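Local coordinates for muramidase (Sodiomyces alcalophilus, PDB 6ZM8), which hydrolyses the glycan of bacterial peptidoglycan, as a family 25 muramidase (lysozyme) that splits N-acetylmuramic acid from N-acetylglucosamine, at residues T14-A19 with N52-G57; H60-A65 with L94-N99; T104-S109 with T138-Q143. One frame throughout, in Å; residues are numbered along the deposited sequence. Where two conformers were deposited one is given.

Interaction 1: T14-A19 with N52-G57; sequences TDFARA and NGFIRG
Phe54 pushes the rim of its ring toward the first turn of helix 16-22, at Phe16 and Ala19, while one face receives Phe16. The side chain leaves the backbone pointing toward the helix, with CG anti to the carbonyl carbon (chi1 -84°). Beyond CB and CG, the first atom to touch is CD1, which lies 4.0 Å from Phe16 CD1. The next atom, Phe54 CE1, approaches Phe16 O to 3.4 Å, and that carbonyl oxygen sits at the ring's edge, in its plane. At the tip, Phe54 CZ packs on Ala19 CB at 3.7 Å. The two phenyl rings form a T-shaped stack: the edge of Phe16 is presented to the face of Phe54, with centroids 5.7 Å apart and planes at 69°. Thr14 CG2 rests over the centre of one face of the Phe16 ring. The fold is a TIM-like barrel of the family 25 kind, and here its first helix is packed onto the turn that leads from helix 42-51 into strand 55-61, with Ala49 of helix 42-51 touching both phenyl rings. Helix 16-22 is N-capped by Asp15, whose OD1 accepts from Arg18 N over 3.0 Å, the donor standing above the carboxylate plane. Next to the aromatic pair, Asn52 CB abuts Phe16 CB at 3.6 Å. OD1 of Asn52 lies 3.7 Å from Ala17 CB, while its ND2 is hydrogen-bonded to Gly48 O. An alanine in place of Asn52 would probably leave Gly48 O without that donor and uncover the methyl of Ala17, although CB would still meet Phe16.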
loop_
_atom_site.group_PDB
_atom_site.type_symbol
_atom_site.label_atom_id
_atom_site.label_comp_id
_atom_site.label_asym_id
_atom_site.label_seq_id
_atom_site.Cartn_x
_atom_site.Cartn_y
_atom_site.Cartn_z
ATOM N N THR A 14 11.018 11.571 -10.573
ATOM C CA THR A 14 10.116 12.207 -9.625
ATOM C C THR A 14 10.844 13.358 -8.957
ATOM O O THR A 14 11.803 13.157 -8.223
ATOM C CB THR A 14 9.555 11.263 -8.545
ATOM O OG1 THR A 14 9.044 10.072 -9.144
ATOM C CG2 THR A 14 8.485 11.961 -7.763
ATOM N N ASP A 15 10.405 14.569 -9.251
ATOM C CA ASP A 15 10.904 15.803 -8.613
ATOM C C ASP A 15 10.013 16.095 -7.427
ATOM O O ASP A 15 8.864 16.538 -7.594
ATOM C CB ASP A 15 10.919 16.913 -9.630
ATOM C CG ASP A 15 11.360 18.256 -9.091
ATOM O OD1 ASP A 15 11.339 18.464 -7.904
ATOM O OD2 ASP A 15 11.621 19.134 -9.948
ATOM N N PHE A 16 10.470 15.746 -6.245
ATOM C CA PHE A 16 9.608 15.852 -5.054
ATOM C C PHE A 16 9.374 17.298 -4.608
ATOM O O PHE A 16 8.359 17.582 -4.013
ATOM C CB PHE A 16 10.145 15.001 -3.903
ATOM C CG PHE A 16 10.013 13.527 -4.164
ATOM C CD1 PHE A 16 8.826 12.867 -3.846
ATOM C CD2 PHE A 16 11.047 12.797 -4.743
ATOM C CE1 PHE A 16 8.740 11.481 -4.093
ATOM C CE2 PHE A 16 10.972 11.438 -4.966
ATOM C CZ PHE A 16 9.828 10.796 -4.630
ATOM N N ALA A 17 10.315 18.210 -4.915
ATOM C CA ALA A 17 10.031 19.623 -4.643
ATOM C C ALA A 17 8.828 20.079 -5.492
ATOM O O ALA A 17 7.923 20.783 -4.983
ATOM C CB ALA A 17 11.254 20.468 -4.929
ATOM N N ARG A 18 8.818 19.693 -6.759
ATOM C CA ARG A 18 7.696 20.014 -7.636
ATOM C C ARG A 18 6.397 19.367 -7.126
ATOM O O ARG A 18 5.328 19.980 -7.136
ATOM C CB ARG A 18 8.001 19.569 -9.073
ATOM C CG ARG A 18 6.839 19.672 -10.049
ATOM C CD ARG A 18 7.242 19.165 -11.440
ATOM N NE ARG A 18 6.039 18.876 -12.236
ATOM C CZ ARG A 18 6.012 18.347 -13.452
ATOM N NH1 ARG A 18 4.843 18.094 -14.032
ATOM N NH2 ARG A 18 7.153 18.026 -14.042
ATOM N N ALA A 19 6.492 18.106 -6.680
ATOM C CA ALA A 19 5.308 17.430 -6.148
ATOM C C ALA A 19 4.777 18.159 -4.915
ATOM O O ALA A 19 3.549 18.316 -4.763
ATOM C CB ALA A 19 5.637 15.993 -5.847
ATOM N N ASN A 52 12.225 16.272 0.869
ATOM C CA ASN A 52 11.320 17.298 0.326
ATOM C C ASN A 52 10.003 17.361 1.082
ATOM O O ASN A 52 9.006 17.876 0.583
ATOM C CB ASN A 52 11.133 17.096 -1.166
ATOM C CG ASN A 52 12.382 17.436 -1.925
ATOM O OD1 ASN A 52 12.674 18.611 -2.125
ATOM N ND2 ASN A 52 13.190 16.444 -2.265
ATOM N N GLY A 53 10.023 16.941 2.342
ATOM C CA GLY A 53 8.915 17.217 3.251
ATOM C C GLY A 53 7.744 16.265 3.133
ATOM O O GLY A 53 6.694 16.562 3.710
ATOM N N PHE A 54 7.892 15.156 2.441
ATOM C CA PHE A 54 6.802 14.188 2.340
ATOM C C PHE A 54 6.693 13.290 3.567
ATOM O O PHE A 54 7.662 12.879 4.180
ATOM C CB PHE A 54 6.993 13.298 1.108
ATOM C CG PHE A 54 6.455 13.954 -0.121
ATOM C CD1 PHE A 54 7.177 14.919 -0.809
ATOM C CD2 PHE A 54 5.154 13.700 -0.544
ATOM C CE1 PHE A 54 6.597 15.637 -1.854
ATOM C CE2 PHE A 54 4.581 14.417 -1.578
ATOM C CZ PHE A 54 5.304 15.395 -2.223
ATOM N N ILE A 55 5.434 12.923 3.815
ATOM C CA ILE A 55 5.071 11.725 4.562
ATOM C C ILE A 55 5.133 10.571 3.531
ATOM O O ILE A 55 4.650 10.736 2.406
ATOM C CB ILE A 55 3.686 11.908 5.197
ATOM C CG1 ILE A 55 3.757 13.012 6.265
ATOM C CG2 ILE A 55 3.161 10.616 5.757
ATOM C CD1 ILE A 55 2.439 13.459 6.838
ATOM N N ARG A 56 5.784 9.472 3.869
ATOM C CA ARG A 56 6.027 8.438 2.858
ATOM C C ARG A 56 5.915 7.067 3.469
ATOM O O ARG A 56 6.190 6.863 4.658
ATOM C CB ARG A 56 7.362 8.623 2.120
ATOM C CG ARG A 56 8.615 8.422 2.957
ATOM C CD ARG A 56 9.020 9.648 3.780
ATOM N NE ARG A 56 10.291 9.462 4.458
ATOM C CZ ARG A 56 10.467 8.789 5.596
ATOM N NH1 ARG A 56 9.423 8.324 6.271
ATOM N NH2 ARG A 56 11.680 8.600 6.059
ATOM N N GLY A 57 5.558 6.111 2.625
ATOM C CA GLY A 57 5.566 4.714 2.986
ATOM C C GLY A 57 6.006 3.868 1.806
ATOM O O GLY A 57 6.149 4.358 0.682
#

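Interaction 2: H60-A65 with L94-N99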
loop_
_atom_site.group_PDB
_atom_site.type_symbol
_atom_site.label_atom_id
_atom_site.label_comp_id
_atom_site.label_asym_id
_atom_site.label_seq_id
_atom_site.Cartn_x
_atom_site.Cartn_y
_atom_site.Cartn_z
ATOM N N HIS A 60 4.471 -3.497 -0.867
ATOM C CA HIS A 60 4.925 -4.834 -1.255
ATOM C C HIS A 60 3.912 -5.435 -2.204
ATOM O O HIS A 60 2.711 -5.508 -1.879
ATOM C CB HIS A 60 4.952 -5.725 0.013
ATOM C CG HIS A 60 5.314 -7.139 -0.319
ATOM N ND1 HIS A 60 6.633 -7.490 -0.600
ATOM C CD2 HIS A 60 4.513 -8.226 -0.475
ATOM C CE1 HIS A 60 6.603 -8.779 -0.884
ATOM N NE2 HIS A 60 5.338 -9.256 -0.853
ATOM N N PHE A 61 4.360 -5.919 -3.371
ATOM C CA PHE A 61 3.470 -6.629 -4.286
ATOM C C PHE A 61 3.419 -8.108 -3.897
ATOM O O PHE A 61 4.414 -8.851 -4.028
ATOM C CB PHE A 61 3.884 -6.438 -5.746
ATOM C CG PHE A 61 2.819 -6.953 -6.693
ATOM C CD1 PHE A 61 2.682 -8.300 -7.002
ATOM C CD2 PHE A 61 1.879 -6.084 -7.187
ATOM C CE1 PHE A 61 1.631 -8.756 -7.798
ATOM C CE2 PHE A 61 0.853 -6.528 -7.997
ATOM C CZ PHE A 61 0.720 -7.862 -8.303
ATOM N N ALA A 62 2.257 -8.529 -3.397
ATOM C CA ALA A 62 2.062 -9.886 -2.926
ATOM C C ALA A 62 2.151 -10.908 -4.073
ATOM O O ALA A 62 1.586 -10.705 -5.143
ATOM C CB ALA A 62 0.693 -10.019 -2.308
ATOM N N GLN A 63 2.779 -12.040 -3.744
ATOM C CA GLN A 63 2.818 -13.209 -4.637
ATOM C C GLN A 63 2.365 -14.418 -3.828
ATOM O O GLN A 63 3.204 -15.173 -3.312
ATOM C CB GLN A 63 4.217 -13.385 -5.239
ATOM C CG GLN A 63 4.513 -12.341 -6.304
ATOM C CD GLN A 63 3.775 -12.566 -7.618
ATOM O OE1 GLN A 63 3.039 -13.546 -7.767
ATOM N NE2 GLN A 63 3.981 -11.650 -8.562
ATOM N N PRO A 64 1.061 -14.608 -3.639
ATOM C CA PRO A 64 0.596 -15.575 -2.635
ATOM C C PRO A 64 0.894 -17.033 -2.928
ATOM O O PRO A 64 0.820 -17.836 -1.983
ATOM C CB PRO A 64 -0.909 -15.333 -2.517
ATOM C CG PRO A 64 -1.027 -13.851 -2.878
ATOM C CD PRO A 64 -0.049 -13.694 -4.028
ATOM N N ALA A 65 1.180 -17.391 -4.177
ATOM C CA ALA A 65 1.524 -18.771 -4.492
ATOM C C ALA A 65 3.019 -19.057 -4.323
ATOM O O ALA A 65 3.380 -20.228 -4.342
ATOM C CB ALA A 65 1.044 -19.168 -5.873
ATOM N N LEU A 94 0.350 -3.626 1.842
ATOM C CA LEU A 94 0.280 -4.890 1.127
ATOM C C LEU A 94 -0.558 -4.655 -0.139
ATOM O O LEU A 94 -1.765 -4.416 -0.042
ATOM C CB LEU A 94 -0.381 -5.940 2.006
ATOM C CG LEU A 94 -0.590 -7.294 1.327
ATOM C CD1 LEU A 94 0.737 -7.953 0.958
ATOM C CD2 LEU A 94 -1.404 -8.206 2.226
ATOM N N ASP A 95 0.090 -4.741 -1.312
ATOM C CA ASP A 95 -0.597 -4.614 -2.605
ATOM C C ASP A 95 -0.985 -6.030 -3.020
ATOM O O ASP A 95 -0.133 -6.822 -3.482
ATOM C CB ASP A 95 0.360 -3.934 -3.572
ATOM C CG ASP A 95 -0.111 -3.852 -4.993
ATOM O OD1 ASP A 95 -1.203 -4.380 -5.286
ATOM O OD2 ASP A 95 0.622 -3.263 -5.812
ATOM N N ILE A 96 -2.256 -6.351 -2.790
ATOM C CA ILE A 96 -2.797 -7.694 -2.959
ATOM C C ILE A 96 -3.920 -7.609 -4.013
ATOM O O ILE A 96 -5.015 -7.082 -3.744
ATOM C CB ILE A 96 -3.193 -8.325 -1.606
ATOM C CG1 ILE A 96 -3.810 -9.702 -1.772
ATOM C CG2 ILE A 96 -4.123 -7.455 -0.765
ATOM C CD1 ILE A 96 -2.903 -10.754 -2.344
ATOM N N GLU A 97 -3.593 -8.045 -5.221
ATOM C CA GLU A 97 -4.419 -7.778 -6.379
ATOM C C GLU A 97 -4.170 -8.856 -7.443
ATOM O O GLU A 97 -3.445 -9.819 -7.238
ATOM C CB GLU A 97 -4.101 -6.379 -6.957
ATOM C CG GLU A 97 -2.687 -6.291 -7.505
ATOM C CD GLU A 97 -2.461 -4.967 -8.235
ATOM O OE1 GLU A 97 -2.752 -4.915 -9.458
ATOM O OE2 GLU A 97 -1.960 -4.018 -7.640
ATOM N N TYR A 98 -4.754 -8.614 -8.615
ATOM C CA TYR A 98 -4.758 -9.570 -9.734
ATOM C C TYR A 98 -3.353 -10.117 -9.988
ATOM O O TYR A 98 -2.376 -9.385 -10.182
ATOM C CB TYR A 98 -5.226 -8.872 -11.030
ATOM C CG TYR A 98 -6.433 -7.979 -10.833
ATOM C CD1 TYR A 98 -7.733 -8.467 -10.938
ATOM C CD2 TYR A 98 -6.267 -6.637 -10.510
ATOM C CE1 TYR A 98 -8.823 -7.642 -10.694
ATOM C CE2 TYR A 98 -7.337 -5.813 -10.290
ATOM C CZ TYR A 98 -8.615 -6.308 -10.372
ATOM O OH TYR A 98 -9.634 -5.412 -10.134
ATOM N N ASN A 99 -3.285 -11.442 -10.105
ATOM C CA ASN A 99 -2.028 -12.080 -10.529
ATOM C C ASN A 99 -1.565 -11.509 -11.874
ATOM O O ASN A 99 -2.315 -11.573 -12.852
ATOM C CB ASN A 99 -2.321 -13.560 -10.649
ATOM C CG ASN A 99 -1.108 -14.407 -10.992
ATOM O OD1 ASN A 99 0.019 -13.911 -11.149
ATOM N ND2 ASN A 99 -1.362 -15.707 -11.091
HETATM O O HOH W 1 -0.817 -8.925 -5.378
HETATM O O HOH W 2 2.513 -14.446 -10.284
#
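Phe61 and Asp95 are neighbours on adjacent parallel strands whose backbones are joined by a pair of hydrogen bonds: Asp95 N donates to His60 O (2.8 Å), and Ala62 N donates to Asp95 O (2.9 Å) almost straight, at 170°. Both side chains of the Phe61-Asp95 bridge point to the same face of the sheet. Phe61 CD2 comes within 3.4 Å of Asp95 OD2, with ring and carboxylate planes 72° apart. Farther along the ring, CE2 of Phe61 packs on Glu97 CG at 3.6 Å in one of the two conformers of that glutamate, and Tyr98 O lies at the ring edge, in plane. Ile96 turns elsewhere: its CG1 is anti to the backbone N, and the bend at chi2 (64°) carries CD1 to 3.7 Å from Ala62 CB and equally near Pro64 CG.

Water 1 sits over a face of the Phe61 ring, toward its rim, and accepts from Glu97 N at 2.9 Å; Ala62 O and Asp95 O are also within its hydrogen-bonding reach. A second water donates to Gln63 OE1 and Asn99 OD1, joining the loops that follow the strands. Outside this shell, Trp116 of helix 110-128 covers Ala62 and Pro64, Thr32 and Gln72 hold the two imidazole nitrogens of His60, and Tyr135 touches both Asp95 and Glu97. The strands belong to the beta-alpha-beta unit 55-61, 69-78, 93-95, and the run Asp95-Ile96-Glu97 matches the Asp-X-Glu motif of family 25. Phe61 passes close to both acids, an apolar wall beside them, and two acids brought together here are consistent with a family 25 active site.

Interaction 3: T104-S109 with T138-Q143; sequences TCYGLS and TDWWTQ
The first torsion of Trp140 sets CG anti to the backbone N (chi1 -175°), sending the indole toward 104-109, and that of Thr104 sets OG1 anti to its own N (chi1 -173°), on the side of Trp140 CD1. Thr104 OG1 approaches Trp140 CD1 to 3.3 Å as the two side chains run past each other in opposite directions. The indole NE1 donates to the backbone oxygen, Thr104 O, at 3.0 Å, the N-H...O angle being 162°. The acceptor lies close to the indole plane, whereas the donor stands well above the carbonyl plane. Thr104 OG1 also bonds water 3, which makes a weak link to Gln143 OE1.

Past this bond, Tyr106 turns its edge to the indole, CE1 being 4.1 Å from Trp140 CZ2, while its hydroxyl is hydrogen-bonded to Glu97 O. Cys105 SG lies obliquely off the indole, 5.4 Å from the centroid of the five-membered ring of Trp140, and 3.8 Å from Gln143 O. That sulfur forms a disulfide with Cys144, so a covalent bond backs the noncovalent contacts. Residues Cys105 to Leu108 make a type I' turn, and the whole is a disulfide-pinned beta-alpha loop of a TIM-like barrel of the family 25 kind, held to the helix of the next beta-alpha unit.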
loop_
_atom_site.group_PDB
_atom_site.type_symbol
_atom_site.label_atom_id
_atom_site.label_comp_id
_atom_site.label_asym_id
_atom_site.label_seq_id
_atom_site.Cartn_x
_atom_site.Cartn_y
_atom_site.Cartn_z
ATOM N N THR A 104 -6.141 -14.989 -11.748
ATOM C CA THR A 104 -6.240 -13.830 -10.887
ATOM C C THR A 104 -6.057 -14.124 -9.388
ATOM O O THR A 104 -5.447 -13.312 -8.721
ATOM C CB THR A 104 -7.522 -13.051 -11.195
ATOM O OG1 THR A 104 -7.496 -11.837 -10.434
ATOM C CG2 THR A 104 -8.777 -13.782 -10.927
ATOM N N CYS A 105 -6.585 -15.240 -8.904
ATOM C CA CYS A 105 -6.504 -15.594 -7.473
ATOM C C CYS A 105 -5.301 -16.497 -7.140
ATOM O O CYS A 105 -5.225 -17.012 -6.027
ATOM C CB CYS A 105 -7.786 -16.209 -6.959
ATOM S SG CYS A 105 -9.278 -15.179 -7.196
ATOM N N TYR A 106 -4.366 -16.645 -8.094
ATOM C CA TYR A 106 -3.066 -17.293 -7.852
ATOM C C TYR A 106 -3.207 -18.802 -7.571
ATOM O O TYR A 106 -2.254 -19.409 -7.102
ATOM C CB TYR A 106 -2.257 -16.632 -6.725
ATOM C CG TYR A 106 -1.941 -15.175 -6.954
ATOM C CD1 TYR A 106 -2.840 -14.176 -6.571
ATOM C CD2 TYR A 106 -0.735 -14.767 -7.503
ATOM C CE1 TYR A 106 -2.548 -12.822 -6.727
ATOM C CE2 TYR A 106 -0.419 -13.427 -7.663
ATOM C CZ TYR A 106 -1.331 -12.446 -7.283
ATOM O OH TYR A 106 -0.978 -11.142 -7.474
ATOM N N GLY A 107 -4.367 -19.383 -7.849
ATOM C CA GLY A 107 -4.599 -20.796 -7.554
ATOM C C GLY A 107 -4.976 -21.080 -6.111
ATOM O O GLY A 107 -5.158 -22.256 -5.779
ATOM N N LEU A 108 -5.090 -20.066 -5.267
ATOM C CA LEU A 108 -5.481 -20.303 -3.879
ATOM C C LEU A 108 -7.004 -20.323 -3.770
ATOM O O LEU A 108 -7.705 -19.587 -4.457
ATOM C CB LEU A 108 -4.939 -19.218 -2.929
ATOM C CG LEU A 108 -3.481 -19.362 -2.489
ATOM C CD1 LEU A 108 -2.479 -19.124 -3.611
ATOM C CD2 LEU A 108 -3.177 -18.422 -1.320
ATOM N N SER A 109 -7.536 -21.127 -2.835
ATOM C CA SER A 109 -8.923 -20.984 -2.448
ATOM C C SER A 109 -9.104 -19.651 -1.695
ATOM O O SER A 109 -8.150 -19.013 -1.286
ATOM C CB SER A 109 -9.353 -22.146 -1.574
ATOM O OG SER A 109 -8.550 -22.153 -0.409
ATOM N N THR A 138 -12.261 -3.814 -5.019
ATOM C CA THR A 138 -13.398 -4.534 -4.478
ATOM C C THR A 138 -13.674 -5.821 -5.268
ATOM O O THR A 138 -14.010 -6.853 -4.674
ATOM C CB THR A 138 -14.624 -3.624 -4.400
ATOM O OG1 THR A 138 -14.236 -2.568 -3.542
ATOM C CG2 THR A 138 -15.844 -4.344 -3.881
ATOM N N ASP A 139 -13.539 -5.750 -6.577
ATOM C CA ASP A 139 -13.808 -6.930 -7.400
ATOM C C ASP A 139 -12.769 -8.031 -7.151
ATOM O O ASP A 139 -13.149 -9.213 -7.047
ATOM C CB ASP A 139 -13.927 -6.545 -8.886
ATOM C CG ASP A 139 -12.757 -5.724 -9.417
ATOM O OD1 ASP A 139 -12.553 -4.609 -8.906
ATOM O OD2 ASP A 139 -12.064 -6.212 -10.339
ATOM N N TRP A 140 -11.488 -7.690 -7.055
ATOM C CA TRP A 140 -10.494 -8.746 -6.771
ATOM C C TRP A 140 -10.764 -9.348 -5.398
ATOM O O TRP A 140 -10.751 -10.559 -5.199
ATOM C CB TRP A 140 -9.060 -8.204 -6.852
ATOM C CG TRP A 140 -8.036 -9.300 -6.676
ATOM C CD1 TRP A 140 -7.472 -10.022 -7.674
ATOM C CD2 TRP A 140 -7.514 -9.835 -5.449
ATOM N NE1 TRP A 140 -6.621 -10.977 -7.177
ATOM C CE2 TRP A 140 -6.646 -10.901 -5.807
ATOM C CE3 TRP A 140 -7.714 -9.559 -4.088
ATOM C CZ2 TRP A 140 -6.001 -11.678 -4.860
ATOM C CZ3 TRP A 140 -7.092 -10.363 -3.139
ATOM C CH2 TRP A 140 -6.251 -11.416 -3.525
ATOM N N TRP A 141 -10.997 -8.465 -4.423
ATOM C CA TRP A 141 -11.196 -8.916 -3.046
ATOM C C TRP A 141 -12.404 -9.837 -2.955
ATOM O O TRP A 141 -12.402 -10.843 -2.218
ATOM C CB TRP A 141 -11.376 -7.674 -2.143
ATOM C CG TRP A 141 -11.307 -7.991 -0.685
ATOM C CD1 TRP A 141 -12.357 -8.121 0.191
ATOM C CD2 TRP A 141 -10.110 -8.176 0.068
ATOM N NE1 TRP A 141 -11.876 -8.367 1.449
ATOM C CE2 TRP A 141 -10.508 -8.409 1.409
ATOM C CE3 TRP A 141 -8.739 -8.128 -0.238
ATOM C CZ2 TRP A 141 -9.593 -8.622 2.433
ATOM C CZ3 TRP A 141 -7.829 -8.333 0.775
ATOM C CH2 TRP A 141 -8.255 -8.570 2.106
ATOM N N THR A 142 -13.460 -9.504 -3.676
ATOM C CA THR A 142 -14.658 -10.354 -3.668
ATOM C C THR A 142 -14.341 -11.742 -4.237
ATOM O O THR A 142 -14.658 -12.762 -3.620
ATOM C CB THR A 142 -15.790 -9.646 -4.427
ATOM O OG1 THR A 142 -16.123 -8.427 -3.757
ATOM C CG2 THR A 142 -17.018 -10.498 -4.533
ATOM N N GLN A 143 -13.729 -11.775 -5.403
ATOM C CA GLN A 143 -13.497 -13.084 -6.018
ATOM C C GLN A 143 -12.486 -13.921 -5.258
ATOM O O GLN A 143 -12.577 -15.159 -5.220
ATOM C CB GLN A 143 -12.956 -12.844 -7.411
ATOM C CG GLN A 143 -13.986 -12.220 -8.284
ATOM C CD GLN A 143 -13.520 -12.037 -9.694
ATOM O OE1 GLN A 143 -12.769 -12.786 -10.263
ATOM N NE2 GLN A 143 -14.182 -11.187 -10.481
HETATM O O HOH W 3 -9.931 -11.396 -9.040
#

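The three contacts follow one another along the chain without nesting or crossing. Interaction 1 closes first, bringing the start of helix 16-22 onto the turn before strand 55-61 and closing the stretch that contains strand 26-33 and helix 42-51. Strand 55-61 runs on through the sheet to interaction 2, centred about 26 Å from the centre of interaction 1; there it pairs with strand 93-95 and closes the loop containing helix 69-78. Interaction 3 then joins the loop before helix 110-128 to helix 138-145, closing a loop containing helix 110-128 and strand 133-136. Interactions 2 and 3 touch, with centres about 10 Å apart: Tyr98 reaches Asp139 and Trp140, coupling the loop after strand 93-95 to helix 138-145.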